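Local coordinates for protein PmoD (PDB 6CPD) that binds copper(I) through a periplasmic cupredoxin-like domain and probably takes part in copper handling in methane-oxidizing bacteria, at residues B[38-43]-B[92-97]; B[17-22]-B[31-36]; B[51-56]-B[109-114]. All coordinates share one frame; numbering follows the deposited sequence.

Contact 1 (B[38-43]-B[92-97]); sequences RTIMAF and TFSVEH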
loop_
_atom_site.group_PDB
_atom_site.type_symbol
_atom_site.label_atom_id
_atom_site.label_comp_id
_atom_site.label_asym_id
_atom_site.label_seq_id
_atom_site.Cartn_x
_atom_site.Cartn_y
_atom_site.Cartn_z
ATOM N N ARG B 38 15.659 -2.604 -14.369
ATOM C CA ARG B 38 15.241 -3.886 -13.807
ATOM C C ARG B 38 14.339 -3.695 -12.606
ATOM O O ARG B 38 14.723 -3.099 -11.603
ATOM C CB ARG B 38 16.453 -4.726 -13.399
ATOM C CG ARG B 38 16.122 -6.064 -12.737
ATOM C CD ARG B 38 17.266 -7.058 -12.917
ATOM N NE ARG B 38 18.497 -6.598 -12.271
ATOM C CZ ARG B 38 19.051 -7.177 -11.201
ATOM N NH1 ARG B 38 18.500 -8.255 -10.664
ATOM N NH2 ARG B 38 20.166 -6.684 -10.671
ATOM N N THR B 39 13.134 -4.226 -12.704
ATOM C CA THR B 39 12.167 -4.019 -11.642
ATOM C C THR B 39 11.520 -5.338 -11.289
ATOM O O THR B 39 11.065 -6.065 -12.170
ATOM C CB THR B 39 11.116 -2.988 -12.076
ATOM O OG1 THR B 39 11.792 -1.800 -12.498
ATOM C CG2 THR B 39 10.173 -2.656 -10.934
ATOM N N ILE B 40 11.478 -5.648 -9.992
ATOM C CA ILE B 40 10.846 -6.864 -9.548
ATOM C C ILE B 40 9.633 -6.501 -8.720
ATOM O O ILE B 40 9.743 -5.732 -7.770
ATOM C CB ILE B 40 11.811 -7.731 -8.726
ATOM C CG1 ILE B 40 12.986 -8.163 -9.605
ATOM C CG2 ILE B 40 11.070 -8.932 -8.110
ATOM C CD1 ILE B 40 14.123 -8.798 -8.825
ATOM N N MET B 41 8.485 -7.059 -9.088
ATOM C CA MET B 41 7.264 -6.880 -8.304
ATOM C C MET B 41 6.834 -8.182 -7.657
ATOM O O MET B 41 6.578 -9.168 -8.355
ATOM C CB MET B 41 6.145 -6.337 -9.187
ATOM C CG MET B 41 6.550 -5.067 -9.938
ATOM S SD MET B 41 5.161 -4.330 -10.816
ATOM C CE MET B 41 3.853 -4.724 -9.662
ATOM N N ALA B 42 6.749 -8.175 -6.326
ATOM C CA ALA B 42 6.365 -9.357 -5.567
ATOM C C ALA B 42 4.945 -9.224 -5.015
ATOM O O ALA B 42 4.602 -8.201 -4.413
ATOM C CB ALA B 42 7.354 -9.598 -4.434
ATOM N N PHE B 43 4.146 -10.272 -5.216
ATOM C CA PHE B 43 2.731 -10.305 -4.838
ATOM C C PHE B 43 2.531 -11.325 -3.720
ATOM O O PHE B 43 3.060 -12.435 -3.781
ATOM C CB PHE B 43 1.854 -10.658 -6.045
ATOM C CG PHE B 43 1.902 -9.636 -7.145
ATOM C CD1 PHE B 43 2.956 -9.620 -8.043
ATOM C CD2 PHE B 43 0.902 -8.691 -7.276
ATOM C CE1 PHE B 43 3.010 -8.669 -9.046
ATOM C CE2 PHE B 43 0.948 -7.744 -8.274
ATOM C CZ PHE B 43 2.004 -7.737 -9.167
ATOM N N THR B 92 2.035 -16.695 -3.278
ATOM C CA THR B 92 3.007 -15.651 -3.572
ATOM C C THR B 92 3.583 -15.856 -4.963
ATOM O O THR B 92 3.628 -16.980 -5.462
ATOM C CB THR B 92 4.173 -15.627 -2.546
ATOM O OG1 THR B 92 4.894 -16.867 -2.600
ATOM C CG2 THR B 92 3.658 -15.401 -1.132
ATOM N N PHE B 93 4.006 -14.766 -5.596
ATOM C CA PHE B 93 4.745 -14.869 -6.860
ATOM C C PHE B 93 5.439 -13.548 -7.150
ATOM O O PHE B 93 5.091 -12.519 -6.573
ATOM C CB PHE B 93 3.829 -15.282 -8.030
ATOM C CG PHE B 93 2.760 -14.265 -8.384
ATOM C CD1 PHE B 93 1.584 -14.184 -7.653
ATOM C CD2 PHE B 93 2.919 -13.422 -9.473
ATOM C CE1 PHE B 93 0.598 -13.273 -7.995
ATOM C CE2 PHE B 93 1.937 -12.506 -9.818
ATOM C CZ PHE B 93 0.781 -12.427 -9.079
ATOM N N SER B 94 6.421 -13.581 -8.044
ATOM C CA SER B 94 7.127 -12.369 -8.440
ATOM C C SER B 94 7.132 -12.255 -9.954
ATOM O O SER B 94 7.079 -13.267 -10.653
ATOM C CB SER B 94 8.571 -12.370 -7.930
ATOM O OG SER B 94 8.638 -12.284 -6.514
ATOM N N VAL B 95 7.178 -11.020 -10.448
ATOM C CA VAL B 95 7.387 -10.764 -11.865
ATOM C C VAL B 95 8.559 -9.793 -11.970
ATOM O O VAL B 95 8.801 -8.984 -11.066
ATOM C CB VAL B 95 6.130 -10.193 -12.571
ATOM C CG1 VAL B 95 4.882 -10.857 -12.037
ATOM C CG2 VAL B 95 6.036 -8.710 -12.387
ATOM N N GLU B 96 9.340 -9.946 -13.029
ATOM C CA GLU B 96 10.468 -9.077 -13.274
ATOM C C GLU B 96 10.276 -8.419 -14.622
ATOM O O GLU B 96 9.822 -9.061 -15.565
ATOM C CB GLU B 96 11.788 -9.864 -13.227
ATOM C CG GLU B 96 13.041 -9.031 -13.503
ATOM C CD GLU B 96 13.350 -8.857 -14.991
ATOM O OE1 GLU B 96 12.807 -9.620 -15.817
ATOM O OE2 GLU B 96 14.141 -7.946 -15.329
ATOM N N HIS B 97 10.601 -7.140 -14.715
ATOM C CA HIS B 97 10.462 -6.442 -15.983
ATOM C C HIS B 97 11.447 -5.284 -16.062
ATOM O O HIS B 97 11.672 -4.579 -15.075
ATOM C CB HIS B 97 9.026 -5.930 -16.165
ATOM C CG HIS B 97 8.774 -5.325 -17.512
ATOM N ND1 HIS B 97 8.822 -6.058 -18.675
ATOM C CD2 HIS B 97 8.502 -4.049 -17.883
ATOM C CE1 HIS B 97 8.578 -5.270 -19.708
ATOM N NE2 HIS B 97 8.384 -4.042 -19.252
#
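Phe43 and Phe93 face each other as a hydrogen-bonded pair of two antiparallel strands, and each satisfies the other's backbone. Phe43 N gives a nearly straight bond (173°) to Phe93 O at 2.8 Å, and Phe93 N returns one to Phe43 O at 3.1 Å. Met41 with Val95 repeats this exchange, Met41 N reaching Val95 O at 2.8 Å and Val95 N reaching Met41 O at 2.9 Å. His97 N reaches Thr39 O at 2.8 Å, and Thr39 N returns a more bent bond to His97 O. Ile40 and Ala42 turn their N-H groups to Phe20 and Thr18 on strand 13-20, so strand 37-45 is bonded along both edges.

Phe93 has CG between its backbone N and carbonyl carbon (chi1 65°), which leans the ring over Phe43 CB; the side chains cross obliquely. The ring planes are almost parallel (6°) but slid apart, and Phe43 CB makes a CH-pi contact over the Phe93 face, 3.5 Å from CE1. Val95, branched and apolar, suits the side of the sheet that carries Met41, Phe43 and Phe93, its CG2 being 4.0 Å from Met41 CB.

Three polar side chains find partners outside the pair: Arg38 NH2 in Asp23, Thr39 OG1 in Gly37 and His97 NE2 in Glu80. The chemistry implies that backbone bonds set the register within this sheet, while apolar Met41, Phe43, Phe93 and Val95 meet strand 55-61 of the other.

Contact 2 (B[17-22]-B[31-36]); sequences ITVFQP and DEIPAT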
loop_
_atom_site.group_PDB
_atom_site.type_symbol
_atom_site.label_atom_id
_atom_site.label_comp_id
_atom_site.label_asym_id
_atom_site.label_seq_id
_atom_site.Cartn_x
_atom_site.Cartn_y
_atom_site.Cartn_z
ATOM N N ILE B 17 1.701 -5.907 -2.268
ATOM C CA ILE B 17 2.687 -5.730 -3.342
ATOM C C ILE B 17 3.949 -5.051 -2.810
ATOM O O ILE B 17 3.859 -4.077 -2.051
ATOM C CB ILE B 17 2.094 -4.868 -4.480
ATOM C CG1 ILE B 17 0.893 -5.587 -5.109
ATOM C CG2 ILE B 17 3.162 -4.550 -5.538
ATOM C CD1 ILE B 17 0.102 -4.705 -6.083
ATOM N N THR B 18 5.112 -5.559 -3.215
ATOM C CA THR B 18 6.390 -4.926 -2.928
ATOM C C THR B 18 7.150 -4.752 -4.253
ATOM O O THR B 18 7.120 -5.633 -5.113
ATOM C CB THR B 18 7.261 -5.761 -1.950
ATOM O OG1 THR B 18 6.515 -6.091 -0.767
ATOM C CG2 THR B 18 8.506 -4.985 -1.555
ATOM N N VAL B 19 7.800 -3.613 -4.422
ATOM C CA VAL B 19 8.565 -3.356 -5.631
ATOM C C VAL B 19 9.999 -3.048 -5.275
ATOM O O VAL B 19 10.243 -2.217 -4.397
ATOM C CB VAL B 19 7.984 -2.161 -6.420
ATOM C CG1 VAL B 19 8.735 -1.979 -7.720
ATOM C CG2 VAL B 19 6.484 -2.365 -6.683
ATOM N N PHE B 20 10.963 -3.715 -5.907
ATOM C CA PHE B 20 12.331 -3.242 -5.741
ATOM C C PHE B 20 13.072 -3.184 -7.074
ATOM O O PHE B 20 12.645 -3.772 -8.068
ATOM C CB PHE B 20 13.111 -4.030 -4.678
ATOM C CG PHE B 20 13.332 -5.472 -4.976
ATOM C CD1 PHE B 20 12.330 -6.402 -4.737
ATOM C CD2 PHE B 20 14.596 -5.922 -5.371
ATOM C CE1 PHE B 20 12.558 -7.758 -4.963
ATOM C CE2 PHE B 20 14.837 -7.277 -5.601
ATOM C CZ PHE B 20 13.815 -8.197 -5.393
ATOM N N GLN B 21 14.154 -2.411 -7.068
ATOM C CA GLN B 21 14.985 -2.154 -8.241
ATOM C C GLN B 21 16.442 -2.366 -7.863
ATOM O O GLN B 21 17.160 -1.422 -7.498
ATOM C CB GLN B 21 14.755 -0.739 -8.741
ATOM C CG GLN B 21 13.280 -0.436 -9.072
ATOM C CD GLN B 21 13.127 0.839 -9.886
ATOM O OE1 GLN B 21 13.306 1.941 -9.367
ATOM N NE2 GLN B 21 12.832 0.691 -11.176
ATOM N N PRO B 22 16.872 -3.627 -7.919
ATOM C CA PRO B 22 18.161 -4.100 -7.400
ATOM C C PRO B 22 19.380 -3.446 -8.068
ATOM O O PRO B 22 20.465 -3.440 -7.467
ATOM C CB PRO B 22 18.114 -5.609 -7.676
ATOM C CG PRO B 22 17.123 -5.776 -8.799
ATOM C CD PRO B 22 16.096 -4.699 -8.569
ATOM N N ASP B 31 3.916 2.628 -5.224
ATOM C CA ASP B 31 3.357 3.101 -6.488
ATOM C C ASP B 31 4.162 4.240 -7.113
ATOM O O ASP B 31 3.780 4.768 -8.153
ATOM C CB ASP B 31 1.902 3.537 -6.317
ATOM C CG ASP B 31 1.704 4.463 -5.146
ATOM O OD1 ASP B 31 2.674 5.139 -4.757
ATOM O OD2 ASP B 31 0.570 4.526 -4.630
ATOM N N GLU B 32 5.275 4.597 -6.482
ATOM C CA GLU B 32 6.184 5.583 -7.051
ATOM C C GLU B 32 7.533 4.920 -7.205
ATOM O O GLU B 32 8.310 4.835 -6.253
ATOM C CB GLU B 32 6.278 6.815 -6.163
ATOM C CG GLU B 32 4.932 7.451 -5.869
ATOM C CD GLU B 32 4.501 8.415 -6.961
ATOM O OE1 GLU B 32 5.383 8.926 -7.686
ATOM O OE2 GLU B 32 3.280 8.649 -7.098
ATOM N N ILE B 33 7.781 4.412 -8.404
ATOM C CA ILE B 33 9.016 3.698 -8.714
ATOM C C ILE B 33 10.003 4.651 -9.389
ATOM O O ILE B 33 9.761 5.065 -10.515
ATOM C CB ILE B 33 8.676 2.484 -9.611
ATOM C CG1 ILE B 33 7.639 1.603 -8.901
ATOM C CG2 ILE B 33 9.896 1.701 -9.981
ATOM C CD1 ILE B 33 7.019 0.567 -9.790
ATOM N N PRO B 34 11.124 4.982 -8.715
ATOM C CA PRO B 34 11.949 6.135 -9.130
ATOM C C PRO B 34 12.816 5.943 -10.378
ATOM O O PRO B 34 13.145 6.932 -11.041
ATOM C CB PRO B 34 12.833 6.393 -7.903
ATOM C CG PRO B 34 12.898 5.093 -7.194
ATOM C CD PRO B 34 11.557 4.441 -7.415
ATOM N N ALA B 35 13.168 4.711 -10.727
ATOM C CA ALA B 35 14.144 4.539 -11.799
ATOM C C ALA B 35 13.593 3.684 -12.927
ATOM O O ALA B 35 12.616 2.962 -12.753
ATOM C CB ALA B 35 15.436 3.909 -11.246
ATOM N N THR B 36 14.169 3.858 -14.111
ATOM C CA THR B 36 13.934 2.954 -15.218
ATOM C C THR B 36 14.840 1.753 -14.978
ATOM O O THR B 36 15.770 1.830 -14.174
ATOM C CB THR B 36 14.206 3.619 -16.584
ATOM O OG1 THR B 36 15.460 4.294 -16.534
ATOM C CG2 THR B 36 13.121 4.651 -16.895
#
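Gln21 spreads its amide against the backbone of Ala35 and uses both ends of it. OE1 accepts from Ala35 N at 3.1 Å, the donor lying in the amide plane on a lone pair, while NE2 gives a straight bond (178°) to Ala35 O at 2.8 Å. The second bond meets its acceptor differently, for NE2 stands well above the plane of the Ala35 carbonyl. The side chain begins with CG anti to its own carbonyl carbon (chi1 -57°) and then runs extended to CD; the last torsion, chi3 -72°, turns the amide so that oxygen and nitrogen reach N and O of one residue. A glutamine suits the place because it carries a donor and an acceptor on one flat group. NE2 also bonds Thr39 OG1, so the amide is gripped by three bonds.

The contact lies at one end of the cupredoxin-like beta sandwich, where strand 13-20 of one sheet gives way to loop and strand 32-33 borders the other. Deeper between the sheets Val19 meets Ile33 at about a right angle: Val19 CG1, anti to the backbone N, comes 3.7 Å from Ile33 CD1. The other branch of Ile33, CG2, presses on the glutamine, 3.3 Å from both CD and NE2 of Gln21. A beta-branched side chain can thus serve both neighbours at once. Pro34 CD sits 3.6 Å from Gln21 OE1, and the small Ala35 lets its CB come within 3.5 Å of the same oxygen. Nearby, Asp31 OD2 accepts a hydrogen bond from Met5 N of the second subunit.

Contact 3 (B[51-56]-B[109-114]); sequences RDLPLE and VTLTRE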
loop_
_atom_site.group_PDB
_atom_site.type_symbol
_atom_site.label_atom_id
_atom_site.label_comp_id
_atom_site.label_asym_id
_atom_site.label_seq_id
_atom_site.Cartn_x
_atom_site.Cartn_y
_atom_site.Cartn_z
ATOM N N ARG B 51 -5.869 -18.879 -3.337
ATOM C CA ARG B 51 -4.798 -19.704 -3.888
ATOM C C ARG B 51 -5.326 -20.733 -4.887
ATOM O O ARG B 51 -4.558 -21.323 -5.643
ATOM C CB ARG B 51 -4.028 -20.416 -2.772
ATOM C CG ARG B 51 -3.202 -19.501 -1.889
ATOM C CD ARG B 51 -2.524 -20.304 -0.783
ATOM N NE ARG B 51 -1.905 -19.457 0.232
ATOM C CZ ARG B 51 -1.462 -19.903 1.404
ATOM N NH1 ARG B 51 -1.573 -21.189 1.708
ATOM N NH2 ARG B 51 -0.911 -19.066 2.272
ATOM N N ASP B 52 -6.631 -20.963 -4.869
ATOM C CA ASP B 52 -7.233 -21.951 -5.752
ATOM C C ASP B 52 -7.929 -21.228 -6.911
ATOM O O ASP B 52 -8.654 -21.846 -7.687
ATOM C CB ASP B 52 -8.214 -22.831 -4.967
ATOM C CG ASP B 52 -8.404 -24.209 -5.582
ATOM O OD1 ASP B 52 -8.353 -24.341 -6.821
ATOM O OD2 ASP B 52 -8.600 -25.175 -4.810
ATOM N N LEU B 53 -7.739 -19.909 -6.992
ATOM C CA LEU B 53 -8.396 -19.086 -8.013
ATOM C C LEU B 53 -7.432 -18.632 -9.101
ATOM O O LEU B 53 -6.356 -18.110 -8.801
ATOM C CB LEU B 53 -9.046 -17.850 -7.399
ATOM C CG LEU B 53 -10.221 -18.044 -6.446
ATOM C CD1 LEU B 53 -10.792 -16.674 -6.096
ATOM C CD2 LEU B 53 -11.267 -18.922 -7.090
ATOM N N PRO B 54 -7.832 -18.813 -10.367
ATOM C CA PRO B 54 -7.039 -18.318 -11.489
ATOM C C PRO B 54 -6.812 -16.818 -11.361
ATOM O O PRO B 54 -7.754 -16.063 -11.113
ATOM C CB PRO B 54 -7.896 -18.664 -12.716
ATOM C CG PRO B 54 -8.741 -19.828 -12.274
ATOM C CD PRO B 54 -9.030 -19.549 -10.817
ATOM N N LEU B 55 -5.558 -16.411 -11.492
ATOM C CA LEU B 55 -5.191 -15.014 -11.374
ATOM C C LEU B 55 -4.338 -14.604 -12.577
ATOM O O LEU B 55 -3.304 -15.204 -12.875
ATOM C CB LEU B 55 -4.460 -14.790 -10.050
ATOM C CG LEU B 55 -4.003 -13.405 -9.599
ATOM C CD1 LEU B 55 -3.806 -13.434 -8.089
ATOM C CD2 LEU B 55 -2.708 -12.994 -10.283
ATOM N N GLU B 56 -4.791 -13.577 -13.277
ATOM C CA GLU B 56 -4.090 -13.077 -14.448
ATOM C C GLU B 56 -3.530 -11.689 -14.149
ATOM O O GLU B 56 -4.162 -10.898 -13.444
ATOM C CB GLU B 56 -5.035 -13.026 -15.646
ATOM C CG GLU B 56 -4.491 -12.266 -16.844
ATOM C CD GLU B 56 -5.539 -12.023 -17.923
ATOM O OE1 GLU B 56 -6.747 -12.167 -17.639
ATOM O OE2 GLU B 56 -5.150 -11.670 -19.060
ATOM N N VAL B 109 -5.149 -6.825 -12.405
ATOM C CA VAL B 109 -5.203 -8.163 -11.829
ATOM C C VAL B 109 -6.606 -8.707 -12.030
ATOM O O VAL B 109 -7.581 -8.132 -11.556
ATOM C CB VAL B 109 -4.866 -8.180 -10.328
ATOM C CG1 VAL B 109 -4.939 -9.609 -9.791
ATOM C CG2 VAL B 109 -3.486 -7.567 -10.068
ATOM N N THR B 110 -6.710 -9.809 -12.749
ATOM C CA THR B 110 -8.010 -10.378 -13.026
ATOM C C THR B 110 -8.150 -11.718 -12.326
ATOM O O THR B 110 -7.338 -12.615 -12.533
ATOM C CB THR B 110 -8.228 -10.556 -14.537
ATOM O OG1 THR B 110 -7.956 -9.317 -15.202
ATOM C CG2 THR B 110 -9.668 -10.996 -14.826
ATOM N N LEU B 111 -9.175 -11.835 -11.488
ATOM C CA LEU B 111 -9.472 -13.088 -10.817
ATOM C C LEU B 111 -10.659 -13.765 -11.453
ATOM O O LEU B 111 -11.642 -13.121 -11.806
ATOM C CB LEU B 111 -9.781 -12.886 -9.341
ATOM C CG LEU B 111 -8.692 -12.566 -8.337
ATOM C CD1 LEU B 111 -9.365 -12.624 -6.997
ATOM C CD2 LEU B 111 -7.567 -13.581 -8.414
ATOM N N THR B 112 -10.595 -15.077 -11.545
ATOM C CA THR B 112 -11.747 -15.797 -12.011
ATOM C C THR B 112 -12.367 -16.486 -10.807
ATOM O O THR B 112 -11.764 -17.390 -10.223
ATOM C CB THR B 112 -11.382 -16.837 -13.089
ATOM O OG1 THR B 112 -10.623 -16.212 -14.133
ATOM C CG2 THR B 112 -12.640 -17.459 -13.662
ATOM N N ARG B 113 -13.561 -16.040 -10.425
ATOM C CA ARG B 113 -14.291 -16.709 -9.369
ATOM C C ARG B 113 -14.618 -18.050 -9.996
ATOM O O ARG B 113 -14.663 -18.156 -11.219
ATOM C CB ARG B 113 -15.559 -15.951 -8.974
ATOM C CG ARG B 113 -15.335 -14.599 -8.325
ATOM C CD ARG B 113 -14.951 -14.733 -6.875
ATOM N NE ARG B 113 -14.532 -13.447 -6.336
ATOM C CZ ARG B 113 -14.253 -13.233 -5.057
ATOM N NH1 ARG B 113 -14.346 -14.233 -4.193
ATOM N NH2 ARG B 113 -13.874 -12.028 -4.646
ATOM N N GLU B 114 -14.896 -19.072 -9.208
ATOM C CA GLU B 114 -15.167 -20.335 -9.874
ATOM C C GLU B 114 -16.667 -20.525 -10.016
ATOM O O GLU B 114 -17.164 -21.604 -10.339
ATOM C CB GLU B 114 -14.437 -21.483 -9.193
ATOM C CG GLU B 114 -12.920 -21.283 -9.442
ATOM C CD GLU B 114 -12.013 -22.435 -9.018
ATOM O OE1 GLU B 114 -12.174 -22.976 -7.901
ATOM O OE2 GLU B 114 -11.107 -22.775 -9.819
HETATM O O HOH W 1 -7.908 -15.149 -13.928
#
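Leu55 packs against Leu111 and Val109 on the face that two antiparallel strands turn toward the sandwich interior. Its CB lies 3.7 Å from Leu111 CD2. With CG anti to the backbone N (chi1 -177°), CG touches both neighbours, Leu111 CD2 and, 3.9 Å away, Val109 CG1. At the tip the branches part: CD1 stays 3.8 Å from Leu111 CD2, whereas CD2 lies 4.1 Å from Val109 CG1 and also touches Phe93 of the other sheet. A leucine suits this place because its two branches reach Leu111 and Val109 together. An alanine here would probably leave Val109 CG1 and the Phe93 ring without their leucine partner and open a gap between the sheets, while the CB contact to Leu111 would remain.

The backbone holds the pair in register. Glu56 N bonds Thr110 O at 2.8 Å, Thr110 N returns a bond to Glu56 O, and Thr112 N reaches Pro54 O at 3.0 Å. A water lies within bonding reach of Thr110 O, Thr112 OG1 and, weakly, Pro54 O, though it may not serve all at once. On the partly exposed face Glu56 and Thr110 lie side by side, their polar tips held by His82 and Thr120.

Farther along, Leu53 CD2 and Pro54 CD close over Thr112 O, the former 3.5 Å away, and this buried oxygen finds no partner. Asp52 and the poorly ordered Glu114 bring like charges together, which Lys87 probably eases through long, weak ion pairs to both. Backbone bonds and apolar packing thus fix the contact from Pro54 to Glu56, while the charged part beyond is held loosely.

How the contacts relate
From the N terminus, contact 2 comes first: strand 13-20 runs out, a short excursion through strand 28-29 follows, and 31-36 returns to close a small loop. It is complete before contact 1 opens on strand 37-45. Contacts 1 and 3 then cross, their segments following one another as 38-43, 51-56, 92-97 and 109-114, so neither loop contains the other. Contact 1 lies within one sheet and contact 3 within the other, while contact 2 spans both at one end. Contacts 1 and 2 are joined by the pairing of strands 37-45 and 13-20. Contacts 1 and 3 meet across the core, between the two sheets, and contacts 2 and 3 sit on opposite sides of the domain's centre.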